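Local coordinates for glycosyl hydrolase family 2, TIM barrel domain protein (Parabacteroides merdae ATCC 43184, PDB 6DXU), which is a beta-glucuronidase of glycoside hydrolase family 2 from a human gut bacterium, probably releasing glucuronic acid from beta-glucuronide conjugates, at residues Asn35-Leu40 with Leu164-Asp169; Gln66-Pro71 with Gly91-Leu96; Gly517-Arg522 with Ser566-Leu571; His643-Arg648 with Ala794-Ala799. One frame throughout, in Å; residues are numbered along the deposited sequence.

Contact 1 of 4, residues Asn35-Leu40 with Leu164-Asp169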
# COMPACT_ATOMS: atom_id res chain seq x y z
N ASN D 35 -22.03 -13.82 -28.38
CA ASN D 35 -22.83 -14.96 -27.94
C ASN D 35 -22.20 -15.70 -26.76
O ASN D 35 -21.00 -15.61 -26.50
CB ASN D 35 -23.03 -15.93 -29.10
CG ASN D 35 -23.83 -15.31 -30.22
OD1 ASN D 35 -24.92 -14.78 -29.99
ND2 ASN D 35 -23.31 -15.37 -31.43
N ASN D 36 -23.04 -16.45 -26.03
CA ASN D 36 -22.57 -17.39 -25.00
C ASN D 36 -21.94 -16.68 -23.81
O ASN D 36 -20.91 -17.10 -23.28
CB ASN D 36 -21.60 -18.42 -25.59
CG ASN D 36 -22.24 -19.19 -26.74
OD1 ASN D 36 -23.37 -19.65 -26.62
ND2 ASN D 36 -21.54 -19.28 -27.86
N TRP D 37 -22.57 -15.58 -23.39
CA TRP D 37 -22.18 -14.87 -22.18
C TRP D 37 -23.23 -15.07 -21.09
O TRP D 37 -24.41 -15.29 -21.38
CB TRP D 37 -22.02 -13.37 -22.45
CG TRP D 37 -20.77 -13.03 -23.22
CD1 TRP D 37 -20.64 -12.97 -24.58
CD2 TRP D 37 -19.50 -12.66 -22.68
NE1 TRP D 37 -19.36 -12.61 -24.91
CE2 TRP D 37 -18.64 -12.40 -23.76
CE3 TRP D 37 -19.00 -12.54 -21.37
CZ2 TRP D 37 -17.31 -12.02 -23.59
CZ3 TRP D 37 -17.68 -12.16 -21.20
CH2 TRP D 37 -16.84 -11.90 -22.30
N GLU D 38 -22.79 -14.97 -19.84
CA GLU D 38 -23.69 -14.90 -18.70
C GLU D 38 -23.37 -13.67 -17.87
O GLU D 38 -22.21 -13.26 -17.76
CB GLU D 38 -23.60 -16.14 -17.85
CG GLU D 38 -24.05 -17.39 -18.58
CD GLU D 38 -23.75 -18.64 -17.78
OE1 GLU D 38 -24.68 -19.16 -17.13
OE2 GLU D 38 -22.58 -19.08 -17.76
N TYR D 39 -24.40 -13.12 -17.24
CA TYR D 39 -24.31 -11.86 -16.51
C TYR D 39 -24.81 -12.07 -15.08
O TYR D 39 -25.84 -12.72 -14.87
CB TYR D 39 -25.16 -10.79 -17.19
CG TYR D 39 -25.50 -9.60 -16.32
CD1 TYR D 39 -24.51 -8.77 -15.84
CD2 TYR D 39 -26.82 -9.29 -16.00
CE1 TYR D 39 -24.81 -7.68 -15.04
CE2 TYR D 39 -27.13 -8.20 -15.21
CZ TYR D 39 -26.11 -7.39 -14.74
OH TYR D 39 -26.37 -6.30 -13.94
N LEU D 40 -24.08 -11.51 -14.12
CA LEU D 40 -24.50 -11.52 -12.72
C LEU D 40 -24.54 -10.08 -12.21
O LEU D 40 -23.51 -9.40 -12.19
CB LEU D 40 -23.57 -12.36 -11.85
CG LEU D 40 -23.96 -12.37 -10.36
CD1 LEU D 40 -25.24 -13.20 -10.18
CD2 LEU D 40 -22.86 -12.94 -9.52
N LEU D 164 -13.02 -16.49 -19.47
CA LEU D 164 -12.84 -15.06 -19.43
C LEU D 164 -13.92 -14.52 -18.52
O LEU D 164 -15.10 -14.78 -18.75
CB LEU D 164 -12.96 -14.46 -20.85
CG LEU D 164 -12.97 -12.94 -20.95
CD1 LEU D 164 -11.67 -12.36 -20.43
CD2 LEU D 164 -13.22 -12.49 -22.41
N SER D 165 -13.52 -13.79 -17.48
CA SER D 165 -14.46 -13.22 -16.53
C SER D 165 -14.15 -11.74 -16.45
O SER D 165 -12.98 -11.35 -16.34
CB SER D 165 -14.34 -13.88 -15.14
OG SER D 165 -14.35 -15.30 -15.27
N ILE D 166 -15.19 -10.91 -16.51
CA ILE D 166 -15.02 -9.46 -16.57
C ILE D 166 -15.93 -8.85 -15.53
O ILE D 166 -17.13 -9.16 -15.48
CB ILE D 166 -15.34 -8.91 -17.97
CG1 ILE D 166 -14.36 -9.48 -19.01
CG2 ILE D 166 -15.28 -7.38 -17.94
CD1 ILE D 166 -14.74 -9.21 -20.51
N ARG D 167 -15.38 -8.01 -14.67
CA ARG D 167 -16.15 -7.27 -13.69
C ARG D 167 -16.30 -5.84 -14.19
O ARG D 167 -15.30 -5.21 -14.53
CB ARG D 167 -15.44 -7.31 -12.33
CG ARG D 167 -16.18 -6.59 -11.18
CD ARG D 167 -15.24 -6.53 -9.95
NE ARG D 167 -15.89 -6.11 -8.71
CZ ARG D 167 -15.96 -4.85 -8.28
NH1 ARG D 167 -15.46 -3.86 -9.01
NH2 ARG D 167 -16.53 -4.57 -7.10
N CYS D 168 -17.53 -5.36 -14.27
CA CYS D 168 -17.79 -3.96 -14.58
C CYS D 168 -18.47 -3.32 -13.38
O CYS D 168 -19.25 -3.96 -12.67
CB CYS D 168 -18.69 -3.77 -15.83
SG CYS D 168 -17.90 -4.26 -17.37
N ASP D 169 -18.18 -2.04 -13.15
CA ASP D 169 -18.62 -1.39 -11.93
C ASP D 169 -19.00 0.05 -12.26
O ASP D 169 -18.15 0.83 -12.70
CB ASP D 169 -17.49 -1.46 -10.87
CG ASP D 169 -17.91 -0.97 -9.49
OD1 ASP D 169 -19.05 -0.51 -9.31
OD2 ASP D 169 -17.08 -1.06 -8.55
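W37 on strand 37-41 faces L164 and I166 on strand 162-169 across the width of another strand: the CA atoms of W37 and L164 are 9.7 Å apart, about two strand spacings, and no hydrogen bond joins the two segments. Strand 90-97 runs antiparallel to each and fills the interval, so the two run in the same general direction. The link is made by the indole alone. With CG beside the backbone N (chi1 -73°) and the ring turned across the chain (chi2 89°), the benzo side extends over the intervening strand, and its outermost atom makes the closest contacts. W37 CH2 lies 3.7 Å from L164 CD2 and 3.9 Å from I166 CD1, both methyls meeting the ring obliquely. L164 and I166 alternate with S165, which puts both on one face of the six-stranded antiparallel sheet in the sugar-binding domain, a beta-sandwich of jelly-roll type in this family. At the other end of the indole, NE1 makes a weak hydrogen bond to the carbonyl of L33. Farther along, R167 NH1 reaches D169 OD2 at 3.3 Å from above the carboxylate plane, a salt bridge.

Contact 2 of 4, residues Gln66-Pro71 with Gly91-Leu96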
# COMPACT_ATOMS: atom_id res chain seq x y z
N GLN D 66 -27.55 -14.88 -15.55
CA GLN D 66 -28.52 -14.70 -16.63
C GLN D 66 -27.84 -14.80 -17.97
O GLN D 66 -26.89 -14.02 -18.24
CB GLN D 66 -29.21 -13.35 -16.50
CG GLN D 66 -29.92 -12.87 -17.73
CD GLN D 66 -30.67 -11.59 -17.46
OE1 GLN D 66 -30.27 -10.82 -16.59
NE2 GLN D 66 -31.62 -11.26 -18.34
N PRO D 67 -28.25 -15.67 -18.86
CA PRO D 67 -27.66 -15.68 -20.20
C PRO D 67 -27.96 -14.37 -20.92
O PRO D 67 -29.09 -13.89 -20.88
CB PRO D 67 -28.30 -16.86 -20.90
CG PRO D 67 -29.49 -17.20 -20.03
CD PRO D 67 -29.23 -16.76 -18.67
N VAL D 68 -26.93 -13.79 -21.55
CA VAL D 68 -27.08 -12.53 -22.28
C VAL D 68 -26.31 -12.60 -23.60
O VAL D 68 -25.40 -13.41 -23.77
CB VAL D 68 -26.60 -11.31 -21.45
CG1 VAL D 68 -27.44 -11.14 -20.20
CG2 VAL D 68 -25.11 -11.42 -21.10
N THR D 69 -26.71 -11.75 -24.54
CA THR D 69 -25.99 -11.49 -25.77
C THR D 69 -25.37 -10.11 -25.66
O THR D 69 -26.08 -9.16 -25.31
CB THR D 69 -26.93 -11.56 -26.99
OG1 THR D 69 -27.52 -12.86 -27.06
CG2 THR D 69 -26.18 -11.29 -28.29
N LEU D 70 -24.06 -9.97 -25.98
CA LEU D 70 -23.46 -8.65 -25.91
C LEU D 70 -23.72 -7.89 -27.21
O LEU D 70 -23.92 -8.50 -28.26
CB LEU D 70 -21.95 -8.75 -25.65
CG LEU D 70 -21.46 -9.42 -24.37
CD1 LEU D 70 -19.93 -9.23 -24.23
CD2 LEU D 70 -22.19 -8.87 -23.17
N PRO D 71 -23.73 -6.54 -27.17
CA PRO D 71 -23.50 -5.67 -26.02
C PRO D 71 -24.66 -5.69 -25.03
O PRO D 71 -25.79 -6.02 -25.38
CB PRO D 71 -23.35 -4.29 -26.65
CG PRO D 71 -24.16 -4.36 -27.90
CD PRO D 71 -24.00 -5.78 -28.40
N GLY D 91 -20.98 -5.67 -11.39
CA GLY D 91 -21.62 -6.80 -12.03
C GLY D 91 -20.57 -7.56 -12.80
O GLY D 91 -19.51 -7.01 -13.14
N TRP D 92 -20.85 -8.82 -13.06
CA TRP D 92 -19.87 -9.70 -13.67
C TRP D 92 -20.39 -10.30 -14.97
O TRP D 92 -21.58 -10.56 -15.11
CB TRP D 92 -19.50 -10.82 -12.72
CG TRP D 92 -18.55 -10.42 -11.62
CD1 TRP D 92 -18.87 -9.78 -10.45
CD2 TRP D 92 -17.14 -10.65 -11.59
NE1 TRP D 92 -17.73 -9.61 -9.68
CE2 TRP D 92 -16.66 -10.15 -10.36
CE3 TRP D 92 -16.24 -11.25 -12.48
CZ2 TRP D 92 -15.32 -10.21 -10.00
CZ3 TRP D 92 -14.90 -11.32 -12.12
CH2 TRP D 92 -14.46 -10.79 -10.90
N TYR D 93 -19.46 -10.57 -15.89
CA TYR D 93 -19.76 -11.32 -17.11
C TYR D 93 -18.79 -12.50 -17.19
O TYR D 93 -17.63 -12.37 -16.81
CB TYR D 93 -19.58 -10.46 -18.38
CG TYR D 93 -20.48 -9.25 -18.45
CD1 TYR D 93 -21.71 -9.32 -19.09
CD2 TYR D 93 -20.08 -8.03 -17.91
CE1 TYR D 93 -22.54 -8.21 -19.17
CE2 TYR D 93 -20.90 -6.92 -17.98
CZ TYR D 93 -22.13 -7.01 -18.63
OH TYR D 93 -22.96 -5.92 -18.72
N LYS D 94 -19.25 -13.63 -17.71
CA LYS D 94 -18.31 -14.72 -17.95
C LYS D 94 -18.66 -15.42 -19.25
O LYS D 94 -19.83 -15.52 -19.63
CB LYS D 94 -18.29 -15.74 -16.80
CG LYS D 94 -19.59 -16.51 -16.62
CD LYS D 94 -19.52 -17.42 -15.37
CE LYS D 94 -20.81 -18.21 -15.23
NZ LYS D 94 -20.80 -19.11 -14.03
N THR D 95 -17.62 -15.93 -19.92
CA THR D 95 -17.77 -16.74 -21.12
C THR D 95 -16.63 -17.76 -21.12
O THR D 95 -15.67 -17.65 -20.35
CB THR D 95 -17.76 -15.89 -22.40
OG1 THR D 95 -18.25 -16.66 -23.51
CG2 THR D 95 -16.36 -15.37 -22.72
N LEU D 96 -16.75 -18.75 -21.98
CA LEU D 96 -15.65 -19.68 -22.24
C LEU D 96 -15.19 -19.36 -23.66
O LEU D 96 -15.91 -19.63 -24.63
CB LEU D 96 -16.13 -21.12 -22.10
CG LEU D 96 -16.66 -21.52 -20.72
CD1 LEU D 96 -17.20 -22.95 -20.71
CD2 LEU D 96 -15.59 -21.33 -19.65
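V68 and L70 meet Y93 purely through apolar contact, without a hydrogen bond or a charge between the two segments. V68 CG2 stands at the ring edge, near the ring plane, 4.5 Å from Y93 CD1, which is a loose approach. L70 comes somewhat nearer: its CD2 is 4.1 Å from Y93 CE1 and equally far from CD1, addressing that side of the ring at a slant. Y93 makes both contacts possible by carrying CG beside its own backbone N (chi1 -61°), which swings the phenol across the gap left by a CA separation of 9.0 Å between V68 and Y93.

Polar bonds fix the far end of the ring. Y93 OH is hydrogen-bonded to H72 ND1 and to the backbone N of L190, two partners that should limit rotation of the phenol and that satisfy a hydroxyl on a buried side chain. Aromatic neighbours add to this: the ring of Y39 meets that of Y93 with planes about 35° apart, whereas H72 is turned by about 80°. Beyond L70 the chain passes through a cis peptide into P71.

In the sheet of the sugar-binding domain, strand 37-41 lies between the two segments, its W37 and Y39 bonded by backbone to V68 and Q66 and its L40 to W92; on the other flank, strand 162-169 pairs with G91 through C168.

Contact 3 of 4, residues Gly517-Arg522 with Ser566-Leu571; sequences GDSHAR and SYVVRL
V568 turns its two methyls toward different residues of the 517-522 loop. Its chi1 of 80° sets CG1 between the backbone N and the carbonyl carbon, a setting valine seldom takes in a helix, and leaves CG2 anti to the N. V568 CG2 thereby reaches the G517 backbone, 3.4 Å from G517 O and 3.8 Å from G517 N. CG1 points to S519, whose chi1 of 64° sets OG likewise, so that both CB and OG border the methyl: V568 CG1 is 3.7 Å from S519 CB and 3.8 Å from S519 OG. The missing side chain at G517 is consistent with this close approach: its CA is 5.8 Å from that of V568, and a beta carbon would come about 3.6 Å from V568 CG2. Cutting V568 back to an alanine is likely to open a gap between helix and loop, leaving S519 CB and the G517 peptide without their apolar cover.

In sequence helix 565-579 falls between strands 512-513 and 587-589, which pair in parallel in the TIM-barrel sheet. Several polar groups of the loop are bonded elsewhere: D518 forms a salt bridge with K612, and H520 NE2 bonds to the carbonyl of Q793, a residue of the bicine pocket. Across the interface only van der Waals contact operates, so its fit rests on shape, while these polar bonds lead outside the two segments.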
# COMPACT_ATOMS: atom_id res chain seq x y z
N GLY D 517 -37.00 22.09 -26.13
CA GLY D 517 -38.03 21.94 -25.11
C GLY D 517 -38.56 20.52 -25.10
O GLY D 517 -38.44 19.79 -26.09
N ASP D 518 -39.12 20.12 -23.96
CA ASP D 518 -39.66 18.77 -23.83
C ASP D 518 -41.01 18.64 -24.52
O ASP D 518 -41.85 19.55 -24.42
CB ASP D 518 -39.86 18.38 -22.37
CG ASP D 518 -38.56 18.13 -21.65
OD1 ASP D 518 -37.95 19.12 -21.21
OD2 ASP D 518 -38.17 16.94 -21.52
N SER D 519 -41.24 17.50 -25.15
CA SER D 519 -42.57 17.16 -25.64
C SER D 519 -42.86 15.70 -25.37
O SER D 519 -42.08 14.81 -25.76
CB SER D 519 -42.73 17.50 -27.13
OG SER D 519 -41.89 16.75 -27.99
N HIS D 520 -43.95 15.46 -24.66
CA HIS D 520 -44.50 14.13 -24.43
C HIS D 520 -45.10 13.65 -25.73
O HIS D 520 -46.15 14.16 -26.16
CB HIS D 520 -45.54 14.24 -23.31
CG HIS D 520 -46.02 12.94 -22.75
ND1 HIS D 520 -45.19 11.86 -22.52
CD2 HIS D 520 -47.24 12.57 -22.29
CE1 HIS D 520 -45.89 10.87 -21.98
NE2 HIS D 520 -47.14 11.27 -21.85
N ALA D 521 -44.41 12.72 -26.40
CA ALA D 521 -44.80 12.33 -27.75
C ALA D 521 -46.25 11.87 -27.77
O ALA D 521 -46.66 11.08 -26.92
CB ALA D 521 -43.89 11.22 -28.29
N ARG D 522 -47.01 12.37 -28.75
CA ARG D 522 -48.42 12.10 -29.00
C ARG D 522 -49.31 13.02 -28.18
O ARG D 522 -50.54 12.91 -28.28
CB ARG D 522 -48.83 10.64 -28.76
CG ARG D 522 -48.04 9.65 -29.61
CD ARG D 522 -48.33 8.18 -29.29
NE ARG D 522 -47.65 7.33 -30.26
CZ ARG D 522 -48.16 7.03 -31.46
NH1 ARG D 522 -49.35 7.48 -31.83
NH2 ARG D 522 -47.47 6.27 -32.30
N SER D 566 -47.17 20.47 -29.56
CA SER D 566 -47.63 21.67 -30.24
C SER D 566 -46.79 22.88 -29.88
O SER D 566 -46.50 23.72 -30.74
CB SER D 566 -49.11 21.92 -29.92
OG SER D 566 -49.85 20.71 -30.05
N TYR D 567 -46.38 22.98 -28.61
CA TYR D 567 -45.53 24.09 -28.19
C TYR D 567 -44.13 23.98 -28.78
O TYR D 567 -43.59 24.95 -29.32
CB TYR D 567 -45.47 24.16 -26.67
CG TYR D 567 -44.56 25.26 -26.17
CD1 TYR D 567 -44.94 26.59 -26.24
CD2 TYR D 567 -43.29 24.97 -25.66
CE1 TYR D 567 -44.11 27.60 -25.79
CE2 TYR D 567 -42.45 25.98 -25.21
CZ TYR D 567 -42.87 27.30 -25.29
OH TYR D 567 -42.05 28.32 -24.86
N VAL D 568 -43.51 22.79 -28.69
CA VAL D 568 -42.11 22.71 -29.12
C VAL D 568 -42.00 22.86 -30.63
O VAL D 568 -40.99 23.37 -31.14
CB VAL D 568 -41.43 21.42 -28.61
CG1 VAL D 568 -41.78 20.23 -29.46
CG2 VAL D 568 -39.91 21.63 -28.58
N VAL D 569 -43.02 22.44 -31.38
CA VAL D 569 -43.00 22.66 -32.82
C VAL D 569 -42.94 24.15 -33.13
O VAL D 569 -42.20 24.58 -34.01
CB VAL D 569 -44.22 21.98 -33.47
CG1 VAL D 569 -44.54 22.60 -34.82
CG2 VAL D 569 -43.95 20.48 -33.63
N ARG D 570 -43.69 24.95 -32.38
CA ARG D 570 -43.67 26.39 -32.60
C ARG D 570 -42.35 27.00 -32.13
O ARG D 570 -41.86 27.96 -32.73
CB ARG D 570 -44.85 27.05 -31.90
CG ARG D 570 -46.18 26.68 -32.57
CD ARG D 570 -47.38 27.27 -31.85
NE ARG D 570 -48.61 26.97 -32.60
CZ ARG D 570 -49.28 27.84 -33.35
NH1 ARG D 570 -48.86 29.10 -33.46
NH2 ARG D 570 -50.38 27.46 -33.98
N LEU D 571 -41.79 26.47 -31.04
CA LEU D 571 -40.51 26.96 -30.55
C LEU D 571 -39.39 26.68 -31.55
O LEU D 571 -38.53 27.54 -31.80
CB LEU D 571 -40.19 26.32 -29.19
CG LEU D 571 -38.86 26.70 -28.50
CD1 LEU D 571 -39.03 26.66 -26.99
CD2 LEU D 571 -37.69 25.78 -28.92

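Contact 4 of 4, residues His643-Arg648 with Ala794-Ala799; sequences HTWPVR and AYNGRA
N796 ND2 is gripped by two backbone carbonyls, those of H524 and L763, and this fixes the amide while its OD1 lies 4.4 Å from W645 CD1, an oblique and distant approach. The closer meeting is at R798. Its chain runs extended from CG to NE and delivers a guanidinium held between two residues: P646 CG sits 3.5 Å above one face, and the edge of the Y795 ring, through CD2, stands 3.5 Å over the opposite face, a T-shaped (edge-to-face) approach. At the edge, near the guanidinium plane, R798 NH2 gives a weak hydrogen bond to T644 O, 3.2 Å long and bent to 133°. A type I' turn from Y795 to R798, with N796 and G797 both at positive phi and R798 N bonded to Y795 O at 3.1 Å, folds Y795 back beneath its arginine. The turn leads into strand 798-804 of the C-terminal domain, whereas P646 precedes strand 647-649 at the border of a different sheet. A leucine in place of R798 would probably leave T644 O without this donor and lose the flat group between P646 and the Y795 ring edge. R648 CG rests 3.7 Å above the centre of the W645 ring.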
# COMPACT_ATOMS: atom_id res chain seq x y z
N HIS D 643 -49.96 13.99 -37.20
CA HIS D 643 -50.04 12.56 -37.51
C HIS D 643 -50.41 11.73 -36.29
O HIS D 643 -51.12 10.72 -36.43
CB HIS D 643 -48.71 12.08 -38.10
CG HIS D 643 -48.57 12.35 -39.56
ND1 HIS D 643 -48.42 11.34 -40.49
CD2 HIS D 643 -48.59 13.51 -40.26
CE1 HIS D 643 -48.32 11.87 -41.70
NE2 HIS D 643 -48.42 13.18 -41.59
N THR D 644 -49.97 12.13 -35.09
CA THR D 644 -50.28 11.41 -33.86
C THR D 644 -51.32 12.13 -33.02
O THR D 644 -51.35 12.00 -31.80
CB THR D 644 -49.03 11.18 -33.01
OG1 THR D 644 -48.44 12.44 -32.64
CG2 THR D 644 -48.01 10.33 -33.77
N TRP D 645 -52.19 12.92 -33.67
CA TRP D 645 -53.21 13.72 -32.99
C TRP D 645 -54.56 13.23 -33.49
O TRP D 645 -55.09 13.75 -34.49
CB TRP D 645 -53.02 15.20 -33.28
CG TRP D 645 -53.85 16.11 -32.43
CD1 TRP D 645 -54.64 15.75 -31.39
CD2 TRP D 645 -53.95 17.54 -32.55
NE1 TRP D 645 -55.22 16.87 -30.84
CE2 TRP D 645 -54.82 17.98 -31.54
CE3 TRP D 645 -53.38 18.48 -33.41
CZ2 TRP D 645 -55.13 19.33 -31.35
CZ3 TRP D 645 -53.70 19.82 -33.24
CH2 TRP D 645 -54.58 20.23 -32.21
N PRO D 646 -55.16 12.22 -32.85
CA PRO D 646 -56.35 11.58 -33.44
C PRO D 646 -57.63 12.39 -33.29
O PRO D 646 -58.52 12.32 -34.15
CB PRO D 646 -56.45 10.25 -32.67
CG PRO D 646 -55.78 10.51 -31.38
CD PRO D 646 -54.65 11.46 -31.69
N VAL D 647 -57.75 13.18 -32.22
CA VAL D 647 -58.98 13.90 -31.92
C VAL D 647 -58.66 15.37 -31.63
O VAL D 647 -58.04 15.68 -30.60
CB VAL D 647 -59.75 13.28 -30.75
CG1 VAL D 647 -61.15 13.88 -30.69
CG2 VAL D 647 -59.83 11.76 -30.89
N ARG D 648 -59.10 16.26 -32.52
CA ARG D 648 -59.10 17.69 -32.26
C ARG D 648 -60.41 18.12 -31.59
O ARG D 648 -61.35 17.33 -31.46
CB ARG D 648 -58.89 18.45 -33.57
CG ARG D 648 -57.50 18.28 -34.15
CD ARG D 648 -57.23 19.32 -35.24
NE ARG D 648 -56.99 20.63 -34.65
CZ ARG D 648 -56.42 21.65 -35.28
NH1 ARG D 648 -56.04 21.52 -36.54
NH2 ARG D 648 -56.23 22.80 -34.64
N ALA D 794 -51.19 10.59 -19.31
CA ALA D 794 -52.02 10.50 -20.51
C ALA D 794 -51.61 11.56 -21.53
O ALA D 794 -51.12 12.63 -21.18
CB ALA D 794 -53.50 10.67 -20.14
N TYR D 795 -51.81 11.24 -22.80
CA TYR D 795 -51.68 12.21 -23.87
C TYR D 795 -53.07 12.44 -24.45
O TYR D 795 -53.63 11.55 -25.10
CB TYR D 795 -50.67 11.77 -24.94
CG TYR D 795 -50.54 10.28 -25.15
CD1 TYR D 795 -49.73 9.49 -24.31
CD2 TYR D 795 -51.20 9.67 -26.19
CE1 TYR D 795 -49.61 8.11 -24.54
CE2 TYR D 795 -51.09 8.33 -26.41
CZ TYR D 795 -50.30 7.55 -25.59
OH TYR D 795 -50.19 6.20 -25.83
N ASN D 796 -53.63 13.62 -24.18
CA ASN D 796 -55.00 13.97 -24.58
C ASN D 796 -56.00 12.92 -24.10
O ASN D 796 -56.90 12.48 -24.83
CB ASN D 796 -55.07 14.19 -26.09
CG ASN D 796 -54.16 15.32 -26.53
OD1 ASN D 796 -53.21 15.11 -27.28
ND2 ASN D 796 -54.44 16.53 -26.04
N GLY D 797 -55.85 12.54 -22.84
CA GLY D 797 -56.74 11.60 -22.19
C GLY D 797 -56.57 10.16 -22.58
O GLY D 797 -57.37 9.32 -22.15
N ARG D 798 -55.55 9.82 -23.38
CA ARG D 798 -55.39 8.44 -23.81
C ARG D 798 -54.00 7.92 -23.44
O ARG D 798 -53.06 8.68 -23.19
CB ARG D 798 -55.67 8.29 -25.30
CG ARG D 798 -54.50 8.24 -26.19
CD ARG D 798 -55.01 8.14 -27.63
NE ARG D 798 -53.96 8.48 -28.58
CZ ARG D 798 -53.54 9.72 -28.79
NH1 ARG D 798 -54.09 10.74 -28.11
NH2 ARG D 798 -52.57 9.95 -29.67
N ALA D 799 -53.89 6.59 -23.35
CA ALA D 799 -52.60 5.94 -23.16
C ALA D 799 -52.65 4.60 -23.86
O ALA D 799 -53.66 3.90 -23.81
CB ALA D 799 -52.26 5.76 -21.68

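Overall arrangement
All four contacts are largely buried, but they form two separate pairs. Contacts 1 and 2 have centres 4 Å apart and share one sheet of the sugar-binding domain; W37 CE2 packs on L70 CD1 at 3.5 Å, merging their apolar layers. Contacts 3 and 4 have centres about 39 to 43 Å from those of the first pair and meet at R522, whose O is 3.5 Å from Y795 CB. Aromatic and aliphatic packing across one sheet and the loop after strand 66-68 marks the first pair. Near the bicine pocket, a helix meets a loop by shape in contact 3, while contact 4, with partly exposed T644 and P646, sets a guanidinium between a proline and a tyrosine edge.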